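Local structure of NADH oxidoreductase (Mesorhizobium loti, 3PI7) at residues L290-W293 with M294-F297; S60-P63 with S64-A67; G94-P98 with Y99-L103. The protein probably binds NADPH and acts as an oxidoreductase on NAD(P)H, pairing a GroES-like domain with a Rossmann domain in the manner of quinone reductases. All coordinates share one frame; numbering follows the deposited sequence. Where two conformers were deposited one is given.

Contact 1: residues L290-W293 with M294-F297; sequences LSEW and MRQF
One face of the Trp293 indole looks onto Phe297, whose CD2 lies 3.4 Å from CD1 of Trp293, the Phe297 ring and the five-membered ring of Trp293 inclined at 42° in an oblique aromatic pair. The guanidinium of Arg295 is flanked differently: Ser291 O sits over the centre of one face, while OE1 of Glu292 lies at its edge and in its plane. In the conformer described, Arg295 grips that oxygen side-on, its NE at 3.0 Å and its NH2 at 3.1 Å from Glu292 OE1, NH2 meeting the anti lone pair of OE1 and NE coming in on the same side but 34° out of the carboxylate plane. The carboxylate can reach both neighbours because Glu292 has CG anti to its backbone N (chi1 -174°) and then bends at chi2. Its OE2 takes a hydrogen bond from NE2 of Gln296 at 2.8 Å, met from above the carboxylate plane, and also pairs with Arg256 of the second subunit. A glutamine in place of Glu292 would probably weaken the hold on both arginines, leaving these positive charges without their acidic mate. The usual i to i+4 bonding runs from Met294 N to Leu290 O at 2.9 Å through to Phe297 N, 2.8 Å from Trp293 O, where the chain leaves helical geometry. Met294, present as selenomethionine, in the conformer described brings CE to 3.7 Å from CG of Leu290. Leu290, Trp293 and Met294 pack on helix 148-163, and Trp293 also on helix 298-313, while Glu292 and Gln296 meet the second subunit.

Contact 2: residues S60-P63 with S64-A67; sequences SINP and SDVA
Asn62 stands at the N-cap of helix 63-69 with extended backbone angles, and its carbonyl starts the helix with two weak bonds, from Asp65 N and Val66 N, before Ala67 N closes a straight one on Pro63 O at 3.0 Å. The Asn62 side chain does not cap the helix; Asp65 instead reaches back over the first turn, its OD2 accepting the backbone N-H of Asn62 at 2.9 Å, on the anti lone pair and with an angle of 163°, which is only half of a capping box. Asp65 can do this because its CG stands beside its own backbone N (chi1 -65°), which swings the carboxylate toward the helix start. The Asn62 amide and Asp65 carboxylate have planes only 20° apart and are joined through a water, which accepts from ND2 of Asn62 at 2.7 Å and donates to Asp65 OD2 at 3.1 Å. The same water lies 2.8 Å from OG of Ser64. A second water lies 2.7 Å from OD2 of Asp65 and also within reach of Ser60 O. Pro63 suits the first helical turn, where its missing N-H costs no bond. CG2 of Ile61 meets CG2 of Val66 at 4.4 Å; Ile61 also packs on strand 345-348, and both side chains touch helix 327-338. Asp65 OD1 is bound by the N-H of Phe85, and the Asn62 amide ends on Glu86 and Lys344. Donors from backbone and water thus surround a buried carboxylate, and these, with the N-terminal end of the helix, would probably favour its ionised form.

Contact 3: residues G94-P98 with Y99-L103; sequences GGDEP and YAKSL
Lys101 curls back over the loop before its helix because CG lies beside its own backbone N (chi1 -73°) and the chain bends again at chi2 (-63°), after which it runs extended to the ammonium. That path carries NZ to the carbonyl of Gly94, 2.9 Å from Gly94 O and above the carbonyl plane. On the way the methylenes skirt the next peptide, with CG of Lys101 3.3 Å from Gly95 O. A long flexible lysine suits this span, since its aliphatic part can lie along the backbone while its charge reaches a carbonyl seven residues earlier. A water accepts from both NZ of Lys101 and Gly94 N, each at 3.0 Å, tying the ammonium to the same residue twice. Asp96 lies alongside Lys101, pointing the same way, but its salt bridge is long, OD1 to NZ being 3.9 Å. Gly94 has little choice of residue type: a CB there would clash with the carbonyl of Ala100. Ala100 in turn sets its CB 3.5 Å from Gly95 O, a close approach to the backbone that a small side chain suits. Glu97 is the N-cap, its carbonyl accepting from Lys101 N at 3.0 Å, and Pro98 fills the first helical position. The turn thereby folds the end of strand 86-94 against helix 98-103, with Gly95 and Glu97 bonded to the backbone of Gln51 and Pro49, and Leu103 packed on strand 131-133.

Contact 2 is the buried one, its centre about 7 Å from the centre of the chain, whereas contact 1 is a surface contact and contact 3, its centre about 27 Å from it, is partly buried. Contacts 2 and 3 are both helix starts that follow a strand of the same mixed sheet, each with a proline in the first turn, and both belong to the GroES-like domain. Contact 1 instead runs the length of a short helix to its C-terminal end. Contacts 1 and 2 do not touch, yet both lean on helix 148-163. Their chemistry follows place: charged pairs at the subunit interface in contact 1, water and backbone donors round a buried acid in contact 2, and a lysine over backbone carbonyls of the preceding loop in contact 3.

Contact 1: residues L290-W293 with M294-F297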
ATOM      1  N   LEU A 290     -15.945  -5.213   2.392  1.00 12.14           N
ATOM      2  CA  LEU A 290     -17.227  -4.710   2.933  1.00 11.58           C
ATOM      3  C   LEU A 290     -17.486  -5.215   4.359  1.00 17.30           C
ATOM      4  O   LEU A 290     -17.851  -4.408   5.218  1.00 15.49           O
ATOM      5  CB  LEU A 290     -18.375  -5.079   1.998  1.00 12.05           C
ATOM      6  CG  LEU A 290     -19.780  -4.636   2.464  1.00 15.93           C
ATOM      7  CD1 LEU A 290     -19.914  -3.103   2.571  1.00 17.04           C
ATOM      8  CD2 LEU A 290     -20.826  -5.276   1.630  1.00 14.88           C
ATOM      9  N   SER A 291     -17.208  -6.509   4.639  1.00 17.65           N
ATOM     10  CA  SER A 291     -17.403  -7.043   6.001  1.00 18.46           C
ATOM     11  C   SER A 291     -16.588  -6.261   7.020  1.00 20.13           C
ATOM     12  O   SER A 291     -17.117  -5.935   8.085  1.00 18.80           O
ATOM     13  CB  SER A 291     -17.067  -8.529   6.080  1.00 22.14           C
ATOM     14  OG  SER A 291     -17.878  -9.282   5.192  1.00 34.92           O
ATOM     15  N   GLU A 292     -15.327  -5.879   6.676  1.00 16.34           N
ATOM     16  CA  GLU A 292     -14.501  -5.092   7.571  1.00 16.41           C
ATOM     17  C   GLU A 292     -15.021  -3.678   7.728  1.00 20.83           C
ATOM     18  O   GLU A 292     -15.062  -3.187   8.846  1.00 18.76           O
ATOM     19  CB  GLU A 292     -13.019  -5.074   7.121  1.00 17.78           C
ATOM     20  CG  GLU A 292     -12.095  -4.381   8.111  1.00 20.80           C
ATOM     21  CD  GLU A 292     -11.984  -4.904   9.536  1.00 34.52           C
ATOM     22  OE1 GLU A 292     -12.466  -6.027   9.821  1.00 25.45           O
ATOM     23  OE2 GLU A 292     -11.369  -4.192  10.364  1.00 26.18           O
ATOM     24  N   TRP A 293     -15.471  -3.044   6.628  1.00 17.68           N
ATOM     25  CA  TRP A 293     -15.994  -1.693   6.652  1.00 18.38           C
ATOM     26  C   TRP A 293     -17.209  -1.627   7.604  1.00 21.75           C
ATOM     27  O   TRP A 293     -17.298  -0.693   8.382  1.00 21.05           O
ATOM     28  CB  TRP A 293     -16.362  -1.247   5.231  1.00 17.45           C
ATOM     29  CG  TRP A 293     -16.939   0.136   5.159  1.00 19.54           C
ATOM     30  CD1 TRP A 293     -16.260   1.312   5.041  1.00 23.02           C
ATOM     31  CD2 TRP A 293     -18.326   0.479   5.232  1.00 20.10           C
ATOM     32  NE1 TRP A 293     -17.146   2.369   5.012  1.00 22.89           N
ATOM     33  CE2 TRP A 293     -18.418   1.886   5.139  1.00 23.35           C
ATOM     34  CE3 TRP A 293     -19.507  -0.274   5.281  1.00 22.07           C
ATOM     35  CZ2 TRP A 293     -19.647   2.556   5.136  1.00 22.78           C
ATOM     36  CZ3 TRP A 293     -20.721   0.397   5.345  1.00 23.80           C
ATOM     37  CH2 TRP A 293     -20.778   1.796   5.282  1.00 24.24           C
HETATM   38  N   MSE A 294     -18.097  -2.642   7.545  1.00 19.59           N
HETATM   39  CA  MSE A 294     -19.287  -2.704   8.405  0.50 20.51           C
HETATM   40  C   MSE A 294     -18.920  -2.850   9.861  1.00 26.75           C
HETATM   41  O   MSE A 294     -19.619  -2.299  10.713  1.00 27.79           O
HETATM   42  CB  MSE A 294     -20.170  -3.859   7.999  0.50 22.06           C
HETATM   43  CG  MSE A 294     -21.162  -3.484   6.959  0.50 28.77           C
HETATM   44 SE   MSE A 294     -21.956  -5.109   6.420  0.50 36.30          SE
HETATM   45  CE  MSE A 294     -22.633  -4.551   4.817  0.50 32.61           C
ATOM     46  N   ARG A 295     -17.819  -3.584  10.145  1.00 25.90           N
ATOM     47  CA  ARG A 295     -17.305  -3.769  11.506  0.50 26.64           C
ATOM     48  C   ARG A 295     -16.710  -2.474  12.041  1.00 31.17           C
ATOM     49  O   ARG A 295     -16.993  -2.085  13.175  1.00 33.57           O
ATOM     50  CB  ARG A 295     -16.241  -4.876  11.557  0.50 25.69           C
ATOM     51  CG  ARG A 295     -16.807  -6.281  11.635  0.50 29.58           C
ATOM     52  CD  ARG A 295     -15.733  -7.309  11.939  0.50 30.79           C
ATOM     53  NE  ARG A 295     -14.830  -7.504  10.806  0.50 35.57           N
ATOM     54  CZ  ARG A 295     -14.952  -8.470   9.901  0.50 43.49           C
ATOM     55  NH1 ARG A 295     -15.938  -9.356   9.990  0.50 30.52           N
ATOM     56  NH2 ARG A 295     -14.085  -8.562   8.902  0.50 24.58           N
ATOM     57  N   GLN A 296     -15.892  -1.797  11.236  1.00 26.46           N
ATOM     58  CA  GLN A 296     -15.216  -0.570  11.649  1.00 25.99           C
ATOM     59  C   GLN A 296     -16.068   0.692  11.581  1.00 29.90           C
ATOM     60  O   GLN A 296     -15.709   1.681  12.211  1.00 29.10           O
ATOM     61  CB  GLN A 296     -13.945  -0.357  10.811  1.00 26.78           C
ATOM     62  CG  GLN A 296     -12.881  -1.450  10.995  1.00 33.52           C
ATOM     63  CD  GLN A 296     -12.406  -1.661  12.429  1.00 51.39           C
ATOM     64  OE1 GLN A 296     -12.401  -0.745  13.267  1.00 51.57           O
ATOM     65  NE2 GLN A 296     -11.973  -2.881  12.738  1.00 32.90           N
ATOM     66  N   PHE A 297     -17.132   0.699  10.778  1.00 25.21           N
ATOM     67  CA  PHE A 297     -17.960   1.890  10.626  1.00 23.61           C
ATOM     68  C   PHE A 297     -19.397   1.545  10.896  1.00 27.73           C
ATOM     69  O   PHE A 297     -20.278   1.805  10.069  1.00 26.02           O
ATOM     70  CB  PHE A 297     -17.774   2.521   9.226  1.00 24.51           C
ATOM     71  CG  PHE A 297     -16.359   2.996   9.012  1.00 25.64           C
ATOM     72  CD1 PHE A 297     -15.867   4.104   9.699  1.00 29.55           C
ATOM     73  CD2 PHE A 297     -15.488   2.287   8.192  1.00 26.36           C
ATOM     74  CE1 PHE A 297     -14.548   4.527   9.521  1.00 30.51           C
ATOM     75  CE2 PHE A 297     -14.171   2.713   8.011  1.00 29.54           C
ATOM     76  CZ  PHE A 297     -13.706   3.820   8.689  1.00 28.31           C
TER

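Contact 2: residues S60-P63 with S64-A67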
ATOM      1  N   SER A  60     -28.484 -14.179  -5.445  1.00 13.62           N
ATOM      2  CA  SER A  60     -27.558 -13.559  -6.392  1.00 14.52           C
ATOM      3  C   SER A  60     -26.359 -14.436  -6.616  1.00 17.03           C
ATOM      4  O   SER A  60     -26.026 -15.283  -5.778  1.00 16.56           O
ATOM      5  CB  SER A  60     -27.045 -12.219  -5.867  1.00 18.63           C
ATOM      6  OG  SER A  60     -28.007 -11.193  -5.791  1.00 32.63           O
ATOM      7  N   ILE A  61     -25.654 -14.180  -7.709  1.00 14.96           N
ATOM      8  CA  ILE A  61     -24.348 -14.770  -7.991  1.00 15.72           C
ATOM      9  C   ILE A  61     -23.395 -13.601  -8.151  1.00 20.36           C
ATOM     10  O   ILE A  61     -23.567 -12.792  -9.075  1.00 20.67           O
ATOM     11  CB  ILE A  61     -24.280 -15.733  -9.190  1.00 20.15           C
ATOM     12  CG1 ILE A  61     -25.352 -16.832  -9.091  1.00 21.05           C
ATOM     13  CG2 ILE A  61     -22.847 -16.336  -9.298  1.00 20.67           C
ATOM     14  CD1 ILE A  61     -25.583 -17.514 -10.425  1.00 27.99           C
ATOM     15  N   ASN A  62     -22.431 -13.480  -7.245  1.00 16.42           N
ATOM     16  CA  ASN A  62     -21.443 -12.397  -7.286  1.00 16.42           C
ATOM     17  C   ASN A  62     -20.047 -12.930  -7.526  1.00 19.76           C
ATOM     18  O   ASN A  62     -19.797 -14.084  -7.188  1.00 18.32           O
ATOM     19  CB  ASN A  62     -21.447 -11.641  -5.953  1.00 17.81           C
ATOM     20  CG  ASN A  62     -22.723 -10.885  -5.705  1.00 34.91           C
ATOM     21  OD1 ASN A  62     -23.122 -10.024  -6.492  1.00 31.37           O
ATOM     22  ND2 ASN A  62     -23.422 -11.253  -4.650  1.00 24.73           N
ATOM     23  N   PRO A  63     -19.066 -12.102  -7.964  1.00 19.27           N
ATOM     24  CA  PRO A  63     -17.689 -12.622  -8.118  1.00 18.38           C
ATOM     25  C   PRO A  63     -17.181 -13.270  -6.824  1.00 18.47           C
ATOM     26  O   PRO A  63     -16.506 -14.294  -6.896  1.00 18.17           O
ATOM     27  CB  PRO A  63     -16.894 -11.369  -8.489  1.00 20.63           C
ATOM     28  CG  PRO A  63     -17.875 -10.556  -9.253  1.00 24.40           C
ATOM     29  CD  PRO A  63     -19.147 -10.701  -8.424  1.00 20.28           C
ATOM     30  N   SER A  64     -17.588 -12.736  -5.633  1.00 15.10           N
ATOM     31  CA  SER A  64     -17.182 -13.338  -4.347  1.00 13.81           C
ATOM     32  C   SER A  64     -17.695 -14.797  -4.239  1.00 14.85           C
ATOM     33  O   SER A  64     -16.993 -15.622  -3.671  1.00 14.69           O
ATOM     34  CB  SER A  64     -17.639 -12.492  -3.157  1.00 16.99           C
ATOM     35  OG  SER A  64     -19.031 -12.217  -3.193  1.00 22.27           O
ATOM     36  N   ASP A  65     -18.898 -15.128  -4.772  1.00 13.09           N
ATOM     37  CA  ASP A  65     -19.369 -16.532  -4.736  1.00 11.95           C
ATOM     38  C   ASP A  65     -18.491 -17.443  -5.588  1.00 14.65           C
ATOM     39  O   ASP A  65     -18.147 -18.534  -5.160  1.00 15.39           O
ATOM     40  CB  ASP A  65     -20.810 -16.635  -5.220  1.00 13.25           C
ATOM     41  CG  ASP A  65     -21.778 -15.929  -4.322  1.00 15.42           C
ATOM     42  OD1 ASP A  65     -21.901 -16.336  -3.130  1.00 15.24           O
ATOM     43  OD2 ASP A  65     -22.425 -14.992  -4.793  1.00 18.10           O
ATOM     44  N   VAL A  66     -18.133 -16.993  -6.792  1.00 12.66           N
ATOM     45  CA  VAL A  66     -17.283 -17.765  -7.713  1.00 13.63           C
ATOM     46  C   VAL A  66     -15.935 -18.026  -7.031  1.00 15.61           C
ATOM     47  O   VAL A  66     -15.518 -19.174  -6.926  1.00 15.11           O
ATOM     48  CB  VAL A  66     -17.140 -17.046  -9.063  1.00 18.04           C
ATOM     49  CG1 VAL A  66     -16.159 -17.798  -9.974  1.00 18.42           C
ATOM     50  CG2 VAL A  66     -18.508 -16.914  -9.734  1.00 17.57           C
ATOM     51  N   ALA A  67     -15.324 -16.986  -6.445  1.00 13.90           N
ATOM     52  CA  ALA A  67     -14.042 -17.149  -5.755  1.00 13.42           C
ATOM     53  C   ALA A  67     -14.198 -18.097  -4.579  1.00 15.27           C
ATOM     54  O   ALA A  67     -13.346 -18.958  -4.339  1.00 14.70           O
ATOM     55  CB  ALA A  67     -13.555 -15.777  -5.255  1.00 14.27           C
TER
HETATM   56  O   HOH W   1     -24.733 -14.592  -3.432  1.00 17.85           O
HETATM   57  O   HOH W   2     -21.808 -12.589  -2.982  1.00 46.26           O

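Contact 3: residues G94-P98 with Y99-L103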
ATOM      1  N   GLY A  94     -36.698 -18.393  13.556  1.00 16.90           N
ATOM      2  CA  GLY A  94     -35.616 -17.614  14.142  1.00 17.00           C
ATOM      3  C   GLY A  94     -35.134 -18.287  15.398  1.00 20.81           C
ATOM      4  O   GLY A  94     -35.885 -19.048  15.992  1.00 17.98           O
ATOM      5  N   GLY A  95     -33.900 -17.995  15.797  1.00 17.54           N
ATOM      6  CA  GLY A  95     -33.365 -18.404  17.087  1.00 17.07           C
ATOM      7  C   GLY A  95     -34.103 -17.650  18.176  1.00 21.77           C
ATOM      8  O   GLY A  95     -34.900 -16.760  17.871  1.00 21.87           O
ATOM      9  N   ASP A  96     -33.873 -18.006  19.443  1.00 18.49           N
ATOM     10  CA  ASP A  96     -34.625 -17.460  20.577  1.00 19.77           C
ATOM     11  C   ASP A  96     -34.318 -16.000  20.919  1.00 22.22           C
ATOM     12  O   ASP A  96     -35.052 -15.417  21.713  1.00 24.23           O
ATOM     13  CB  ASP A  96     -34.420 -18.335  21.830  1.00 23.01           C
ATOM     14  CG  ASP A  96     -35.255 -19.618  21.859  1.00 43.37           C
ATOM     15  OD1 ASP A  96     -36.189 -19.754  21.012  1.00 42.35           O
ATOM     16  OD2 ASP A  96     -34.997 -20.476  22.742  1.00 54.38           O
ATOM     17  N   GLU A  97     -33.294 -15.391  20.333  1.00 17.18           N
ATOM     18  CA  GLU A  97     -33.009 -13.990  20.663  1.00 15.53           C
ATOM     19  C   GLU A  97     -34.089 -13.087  20.040  1.00 21.03           C
ATOM     20  O   GLU A  97     -34.584 -13.380  18.946  1.00 19.42           O
ATOM     21  CB  GLU A  97     -31.611 -13.592  20.217  1.00 16.64           C
ATOM     22  CG  GLU A  97     -30.545 -14.258  21.075  1.00 20.96           C
ATOM     23  CD  GLU A  97     -29.097 -14.004  20.704  1.00 33.94           C
ATOM     24  OE1 GLU A  97     -28.825 -13.078  19.907  1.00 27.29           O
ATOM     25  OE2 GLU A  97     -28.223 -14.686  21.286  1.00 31.63           O
ATOM     26  N   PRO A  98     -34.504 -12.023  20.755  1.00 18.67           N
ATOM     27  CA  PRO A  98     -35.601 -11.177  20.257  1.00 17.50           C
ATOM     28  C   PRO A  98     -35.407 -10.619  18.852  1.00 17.82           C
ATOM     29  O   PRO A  98     -36.377 -10.573  18.104  1.00 18.30           O
ATOM     30  CB  PRO A  98     -35.658 -10.047  21.279  1.00 19.47           C
ATOM     31  CG  PRO A  98     -35.139 -10.644  22.529  1.00 23.88           C
ATOM     32  CD  PRO A  98     -34.053 -11.588  22.098  1.00 19.77           C
ATOM     33  N   TYR A  99     -34.205 -10.178  18.492  1.00 14.18           N
ATOM     34  CA  TYR A  99     -33.974  -9.662  17.132  1.00 12.95           C
ATOM     35  C   TYR A  99     -34.394 -10.721  16.100  1.00 16.79           C
ATOM     36  O   TYR A  99     -35.119 -10.400  15.156  1.00 14.75           O
ATOM     37  CB  TYR A  99     -32.480  -9.315  16.969  1.00 14.13           C
ATOM     38  CG  TYR A  99     -32.057  -8.496  15.765  1.00 15.30           C
ATOM     39  CD1 TYR A  99     -32.970  -8.119  14.791  1.00 16.21           C
ATOM     40  CD2 TYR A  99     -30.732  -8.095  15.607  1.00 17.09           C
ATOM     41  CE1 TYR A  99     -32.578  -7.353  13.688  1.00 17.04           C
ATOM     42  CE2 TYR A  99     -30.327  -7.354  14.504  1.00 18.21           C
ATOM     43  CZ  TYR A  99     -31.246  -7.003  13.535  1.00 20.54           C
ATOM     44  OH  TYR A  99     -30.808  -6.243  12.483  1.00 19.60           O
ATOM     45  N   ALA A 100     -33.942 -11.984  16.291  1.00 14.81           N
ATOM     46  CA  ALA A 100     -34.263 -13.078  15.362  1.00 14.76           C
ATOM     47  C   ALA A 100     -35.768 -13.355  15.386  1.00 16.49           C
ATOM     48  O   ALA A 100     -36.390 -13.409  14.329  1.00 15.02           O
ATOM     49  CB  ALA A 100     -33.476 -14.330  15.734  1.00 15.11           C
ATOM     50  N   LYS A 101     -36.376 -13.462  16.586  1.00 14.86           N
ATOM     51  CA  LYS A 101     -37.816 -13.758  16.689  1.00 15.16           C
ATOM     52  C   LYS A 101     -38.694 -12.671  16.069  1.00 17.41           C
ATOM     53  O   LYS A 101     -39.700 -13.004  15.428  1.00 17.93           O
ATOM     54  CB  LYS A 101     -38.236 -13.991  18.154  1.00 17.57           C
ATOM     55  CG  LYS A 101     -37.769 -15.317  18.737  1.00 28.71           C
ATOM     56  CD  LYS A 101     -38.377 -16.528  18.010  1.00 41.27           C
ATOM     57  CE  LYS A 101     -38.025 -17.840  18.678  1.00 51.40           C
ATOM     58  NZ  LYS A 101     -38.201 -18.983  17.747  1.00 50.96           N
ATOM     59  N   SER A 102     -38.303 -11.401  16.186  1.00 14.43           N
ATOM     60  CA  SER A 102     -39.078 -10.285  15.653  1.00 13.26           C
ATOM     61  C   SER A 102     -39.066 -10.224  14.139  1.00 17.33           C
ATOM     62  O   SER A 102     -39.937  -9.587  13.540  1.00 16.93           O
ATOM     63  CB  SER A 102     -38.562  -8.958  16.216  1.00 15.39           C
ATOM     64  OG  SER A 102     -38.848  -8.926  17.604  1.00 17.05           O
ATOM     65  N   LEU A 103     -38.083 -10.881  13.517  1.00 14.10           N
ATOM     66  CA  LEU A 103     -37.987 -10.871  12.060  1.00 12.42           C
ATOM     67  C   LEU A 103     -38.833 -11.959  11.428  1.00 14.91           C
ATOM     68  O   LEU A 103     -39.014 -11.943  10.217  1.00 14.51           O
ATOM     69  CB  LEU A 103     -36.534 -11.026  11.623  1.00 11.80           C
ATOM     70  CG  LEU A 103     -35.584  -9.847  11.860  1.00 14.34           C
ATOM     71  CD1 LEU A 103     -34.165 -10.222  11.374  1.00 14.71           C
ATOM     72  CD2 LEU A 103     -36.070  -8.563  11.120  1.00 12.98           C
TER
HETATM   73  O   HOH W   3     -39.194 -19.189  14.969  1.00 20.07           O